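Local coordinates for protein chitinase (PDB 2CWR) that probably binds chitin, as the chitin-binding domain of a chitin-hydrolysing chitinase from a hyperthermophilic archaeon, at residues P7-K15 and D26-Y35. Numbering follows the deposited sequence.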
ATOM      1  N   PRO A   7       3.847  19.318 -11.530  1.00 50.60           N
ATOM      2  CA  PRO A   7       3.266  18.195 -10.760  1.00 46.03           C
ATOM      3  C   PRO A   7       4.219  17.006 -10.690  1.00 42.58           C
ATOM      4  O   PRO A   7       5.110  16.860 -11.527  1.00 43.61           O
ATOM      5  CB  PRO A   7       1.968  17.808 -11.455  1.00 48.21           C
ATOM      6  CG  PRO A   7       2.249  18.262 -12.885  1.00 49.45           C
ATOM      7  CD  PRO A   7       3.028  19.577 -12.728  1.00 50.64           C
ATOM      8  N   VAL A   8       4.025  16.158  -9.686  1.00 36.66           N
ATOM      9  CA  VAL A   8       4.865  14.982  -9.503  1.00 30.72           C
ATOM     10  C   VAL A   8       4.401  13.834 -10.396  1.00 29.92           C
ATOM     11  O   VAL A   8       3.210  13.530 -10.467  1.00 29.51           O
ATOM     12  CB  VAL A   8       4.838  14.506  -8.035  1.00 35.16           C
ATOM     13  CG1 VAL A   8       5.723  13.282  -7.867  1.00 33.27           C
ATOM     14  CG2 VAL A   8       5.297  15.631  -7.118  1.00 33.94           C
ATOM     15  N   SER A   9       5.351  13.199 -11.077  1.00 24.49           N
ATOM     16  CA  SER A   9       5.039  12.080 -11.954  1.00 22.50           C
ATOM     17  C   SER A   9       5.534  10.780 -11.340  1.00 22.56           C
ATOM     18  O   SER A   9       6.549  10.754 -10.643  1.00 25.49           O
ATOM     19  CB  SER A   9       5.689  12.273 -13.327  1.00 21.17           C
ATOM     20  OG  SER A   9       5.139  13.398 -13.992  1.00 28.38           O
ATOM     21  N   GLY A  10       4.811   9.699 -11.602  1.00 20.77           N
ATOM     22  CA  GLY A  10       5.203   8.413 -11.062  1.00 18.49           C
ATOM     23  C   GLY A  10       4.120   7.383 -11.284  1.00 17.05           C
ATOM     24  O   GLY A  10       3.094   7.669 -11.904  1.00 18.46           O
ATOM     25  N   SER A  11       4.352   6.176 -10.786  1.00 14.02           N
ATOM     26  CA  SER A  11       3.370   5.113 -10.932  1.00 13.50           C
ATOM     27  C   SER A  11       3.461   4.134  -9.776  1.00 12.49           C
ATOM     28  O   SER A  11       4.456   4.089  -9.052  1.00 14.60           O
ATOM     29  CB  SER A  11       3.588   4.356 -12.248  1.00 14.78           C
ATOM     30  OG  SER A  11       4.770   3.572 -12.205  1.00 14.33           O
ATOM     31  N   LEU A  12       2.404   3.354  -9.604  1.00 10.74           N
ATOM     32  CA  LEU A  12       2.370   2.354  -8.557  1.00  9.10           C
ATOM     33  C   LEU A  12       2.087   1.009  -9.185  1.00 10.30           C
ATOM     34  O   LEU A  12       1.270   0.904 -10.093  1.00 10.65           O
ATOM     35  CB  LEU A  12       1.270   2.662  -7.528  1.00 10.83           C
ATOM     36  CG  LEU A  12       1.068   1.622  -6.407  1.00 13.14           C
ATOM     37  CD1 LEU A  12       0.450   2.296  -5.191  1.00 13.93           C
ATOM     38  CD2 LEU A  12       0.179   0.470  -6.891  1.00 12.81           C
ATOM     39  N   GLU A  13       2.790  -0.017  -8.727  1.00  8.65           N
ATOM     40  CA  GLU A  13       2.522  -1.358  -9.210  1.00  9.03           C
ATOM     41  C   GLU A  13       2.451  -2.255  -7.990  1.00 10.38           C
ATOM     42  O   GLU A  13       3.123  -2.017  -6.986  1.00 10.15           O
ATOM     43  CB  GLU A  13       3.594  -1.849 -10.192  1.00 14.06           C
ATOM     44  CG  GLU A  13       5.021  -1.774  -9.706  1.00 13.37           C
ATOM     45  CD  GLU A  13       5.998  -2.268 -10.762  1.00 18.60           C
ATOM     46  OE1 GLU A  13       6.047  -3.495 -11.008  1.00 16.48           O
ATOM     47  OE2 GLU A  13       6.705  -1.425 -11.353  1.00 14.09           O
ATOM     48  N   VAL A  14       1.604  -3.266  -8.061  1.00  9.43           N
ATOM     49  CA  VAL A  14       1.468  -4.177  -6.946  1.00 10.15           C
ATOM     50  C   VAL A  14       1.244  -5.591  -7.444  1.00 11.92           C
ATOM     51  O   VAL A  14       0.479  -5.824  -8.384  1.00 12.02           O
ATOM     52  CB  VAL A  14       0.304  -3.755  -6.016  1.00 10.93           C
ATOM     53  CG1 VAL A  14      -0.998  -3.668  -6.798  1.00 14.41           C
ATOM     54  CG2 VAL A  14       0.176  -4.748  -4.864  1.00 12.30           C
ATOM     55  N   LYS A  15       1.952  -6.526  -6.820  1.00 10.43           N
ATOM     56  CA  LYS A  15       1.848  -7.942  -7.148  1.00 13.22           C
ATOM     57  C   LYS A  15       0.987  -8.548  -6.044  1.00 12.83           C
ATOM     58  O   LYS A  15       1.278  -8.369  -4.860  1.00 15.56           O
ATOM     59  CB  LYS A  15       3.233  -8.589  -7.132  1.00 16.28           C
ATOM     60  CG  LYS A  15       3.254 -10.037  -7.594  1.00 28.00           C
ATOM     61  CD  LYS A  15       3.258 -10.135  -9.111  1.00 43.01           C
ATOM     62  CE  LYS A  15       4.634  -9.810  -9.683  1.00 51.33           C
ATOM     63  NZ  LYS A  15       5.153  -8.483  -9.242  1.00 53.87           N
ATOM     64  N   ASP A  26       2.697  -6.969  -2.702  1.00  9.89           N
ATOM     65  CA  ASP A  26       4.072  -6.484  -2.820  1.00 10.01           C
ATOM     66  C   ASP A  26       3.997  -5.248  -3.701  1.00 10.23           C
ATOM     67  O   ASP A  26       3.780  -5.350  -4.909  1.00  9.77           O
ATOM     68  CB  ASP A  26       4.951  -7.548  -3.476  1.00 11.63           C
ATOM     69  CG  ASP A  26       5.105  -8.787  -2.611  1.00 17.33           C
ATOM     70  OD1 ASP A  26       5.303  -9.886  -3.171  1.00 20.30           O
ATOM     71  OD2 ASP A  26       5.036  -8.660  -1.372  1.00 15.83           O
ATOM     72  N   VAL A  27       4.176  -4.085  -3.086  1.00  9.90           N
ATOM     73  CA  VAL A  27       4.077  -2.816  -3.791  1.00  9.72           C
ATOM     74  C   VAL A  27       5.415  -2.215  -4.197  1.00 10.55           C
ATOM     75  O   VAL A  27       6.392  -2.289  -3.452  1.00 11.21           O
ATOM     76  CB  VAL A  27       3.333  -1.769  -2.917  1.00  9.85           C
ATOM     77  CG1 VAL A  27       3.148  -0.466  -3.683  1.00 10.45           C
ATOM     78  CG2 VAL A  27       1.983  -2.331  -2.465  1.00 11.20           C
ATOM     79  N   THR A  28       5.445  -1.630  -5.391  1.00  9.30           N
ATOM     80  CA  THR A  28       6.637  -0.956  -5.888  1.00 10.57           C
ATOM     81  C   THR A  28       6.198   0.402  -6.398  1.00  9.72           C
ATOM     82  O   THR A  28       5.260   0.501  -7.190  1.00 11.27           O
ATOM     83  CB  THR A  28       7.313  -1.713  -7.042  1.00 13.61           C
ATOM     84  OG1 THR A  28       7.739  -2.999  -6.585  1.00 11.59           O
ATOM     85  CG2 THR A  28       8.533  -0.936  -7.543  1.00 15.60           C
ATOM     86  N   LEU A  29       6.867   1.448  -5.928  1.00 11.38           N
ATOM     87  CA  LEU A  29       6.547   2.804  -6.339  1.00 10.90           C
ATOM     88  C   LEU A  29       7.651   3.315  -7.255  1.00 13.19           C
ATOM     89  O   LEU A  29       8.821   3.339  -6.875  1.00 13.23           O
ATOM     90  CB  LEU A  29       6.438   3.721  -5.119  1.00 12.91           C
ATOM     91  CG  LEU A  29       5.455   3.302  -4.022  1.00 12.58           C
ATOM     92  CD1 LEU A  29       5.440   4.356  -2.917  1.00 12.79           C
ATOM     93  CD2 LEU A  29       4.064   3.144  -4.616  1.00 10.65           C
ATOM     94  N   ASN A  30       7.273   3.707  -8.464  1.00 13.00           N
ATOM     95  CA  ASN A  30       8.229   4.230  -9.429  1.00 13.92           C
ATOM     96  C   ASN A  30       8.046   5.740  -9.431  1.00 14.99           C
ATOM     97  O   ASN A  30       7.162   6.272 -10.099  1.00 19.20           O
ATOM     98  CB  ASN A  30       7.944   3.632 -10.804  1.00 13.67           C
ATOM     99  CG  ASN A  30       7.970   2.113 -10.785  1.00 16.04           C
ATOM    100  OD1 ASN A  30       9.000   1.503 -10.499  1.00 20.21           O
ATOM    101  ND2 ASN A  30       6.832   1.496 -11.078  1.00 16.15           N
ATOM    102  N   LEU A  31       8.892   6.420  -8.664  1.00 15.86           N
ATOM    103  CA  LEU A  31       8.816   7.865  -8.517  1.00 18.38           C
ATOM    104  C   LEU A  31       9.891   8.619  -9.292  1.00 19.66           C
ATOM    105  O   LEU A  31      10.930   8.059  -9.643  1.00 20.39           O
ATOM    106  CB  LEU A  31       8.914   8.219  -7.031  1.00 17.46           C
ATOM    107  CG  LEU A  31       8.052   7.342  -6.114  1.00 16.63           C
ATOM    108  CD1 LEU A  31       8.252   7.745  -4.666  1.00 17.20           C
ATOM    109  CD2 LEU A  31       6.590   7.470  -6.509  1.00 17.89           C
ATOM    110  N   ASP A  32       9.633   9.899  -9.542  1.00 22.32           N
ATOM    111  CA  ASP A  32      10.572  10.744 -10.269  1.00 24.82           C
ATOM    112  C   ASP A  32      11.532  11.433  -9.303  1.00 26.68           C
ATOM    113  O   ASP A  32      12.157  12.437  -9.640  1.00 26.47           O
ATOM    114  CB  ASP A  32       9.816  11.794 -11.094  1.00 24.24           C
ATOM    115  CG  ASP A  32       9.050  12.785 -10.234  1.00 30.28           C
ATOM    116  OD1 ASP A  32       9.081  12.658  -8.992  1.00 29.48           O
ATOM    117  OD2 ASP A  32       8.412  13.698 -10.802  1.00 27.25           O
ATOM    118  N   GLY A  33      11.641  10.880  -8.097  1.00 24.13           N
ATOM    119  CA  GLY A  33      12.523  11.439  -7.086  1.00 22.77           C
ATOM    120  C   GLY A  33      12.253  10.803  -5.735  1.00 26.01           C
ATOM    121  O   GLY A  33      11.592   9.766  -5.655  1.00 21.66           O
ATOM    122  N   GLN A  34      12.761  11.414  -4.671  1.00 22.12           N
ATOM    123  CA  GLN A  34      12.550  10.883  -3.332  1.00 22.69           C
ATOM    124  C   GLN A  34      11.484  11.694  -2.608  1.00 22.36           C
ATOM    125  O   GLN A  34      11.553  12.923  -2.549  1.00 24.38           O
ATOM    126  CB  GLN A  34      13.862  10.900  -2.545  1.00 24.20           C
ATOM    127  CG  GLN A  34      14.949  10.053  -3.187  1.00 29.93           C
ATOM    128  CD  GLN A  34      16.216   9.993  -2.359  1.00 36.71           C
ATOM    129  OE1 GLN A  34      16.791  11.022  -2.008  1.00 44.12           O
ATOM    130  NE2 GLN A  34      16.661   8.780  -2.046  1.00 39.45           N
ATOM    131  N   TYR A  35      10.485  11.001  -2.070  1.00 18.69           N
ATOM    132  CA  TYR A  35       9.398  11.665  -1.364  1.00 17.76           C
ATOM    133  C   TYR A  35       8.973  10.888  -0.132  1.00 20.42           C
ATOM    134  O   TYR A  35       9.206   9.683  -0.030  1.00 17.87           O
ATOM    135  CB  TYR A  35       8.165  11.805  -2.264  1.00 20.01           C
ATOM    136  CG  TYR A  35       8.389  12.519  -3.576  1.00 18.37           C
ATOM    137  CD1 TYR A  35       9.019  11.880  -4.646  1.00 19.77           C
ATOM    138  CD2 TYR A  35       7.957  13.830  -3.751  1.00 22.59           C
ATOM    139  CE1 TYR A  35       9.211  12.540  -5.865  1.00 18.28           C
ATOM    140  CE2 TYR A  35       8.141  14.496  -4.957  1.00 23.73           C
ATOM    141  CZ  TYR A  35       8.767  13.849  -6.009  1.00 21.84           C
ATOM    142  OH  TYR A  35       8.945  14.520  -7.197  1.00 22.21           O
TER
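The amide of N30 lies across the strand pair from S11 and E13, and within its plane N30 ND2 donates to S11 OG at 3.1 Å and, nearly straight at 171°, to E13 OE2 at 2.9 Å, on the anti lone pair of a carboxylate turned 60° from the amide. At the strand ends, S9 N meets D32 OD2 from above the carboxylate plane (3.1 Å), while Y35 OH donates to D32 OD1. V8 comes obliquely to the Y35 ring, V8 CG1 3.6 Å from Y35 CZ. With CG between its backbone N and carbonyl carbon (chi1 54°) and the chain extended beyond, E13 reaches along the strand pair to N30, E13 CG resting against T28 CB at 3.5 Å. A leucine in place of N30 would probably leave S11 OG and E13 OE2 without this shared donor and the carboxylate freer to turn. The other face is apolar: L12 CD1 touches L29 CD2 (3.8 Å), V14 CG2 touches V27 CG2, and L12 and L29 continue onto V39 of strand 38-43 in the second sheet. Backbone bonds at the S11–N30, E13–T28 and K15–D26 pairs complete an antiparallel beta hairpin whose strand 10-18 is the outermost of its sheet, 22-31 pairing further with 76-84, in a beta-sandwich carbohydrate-binding domain.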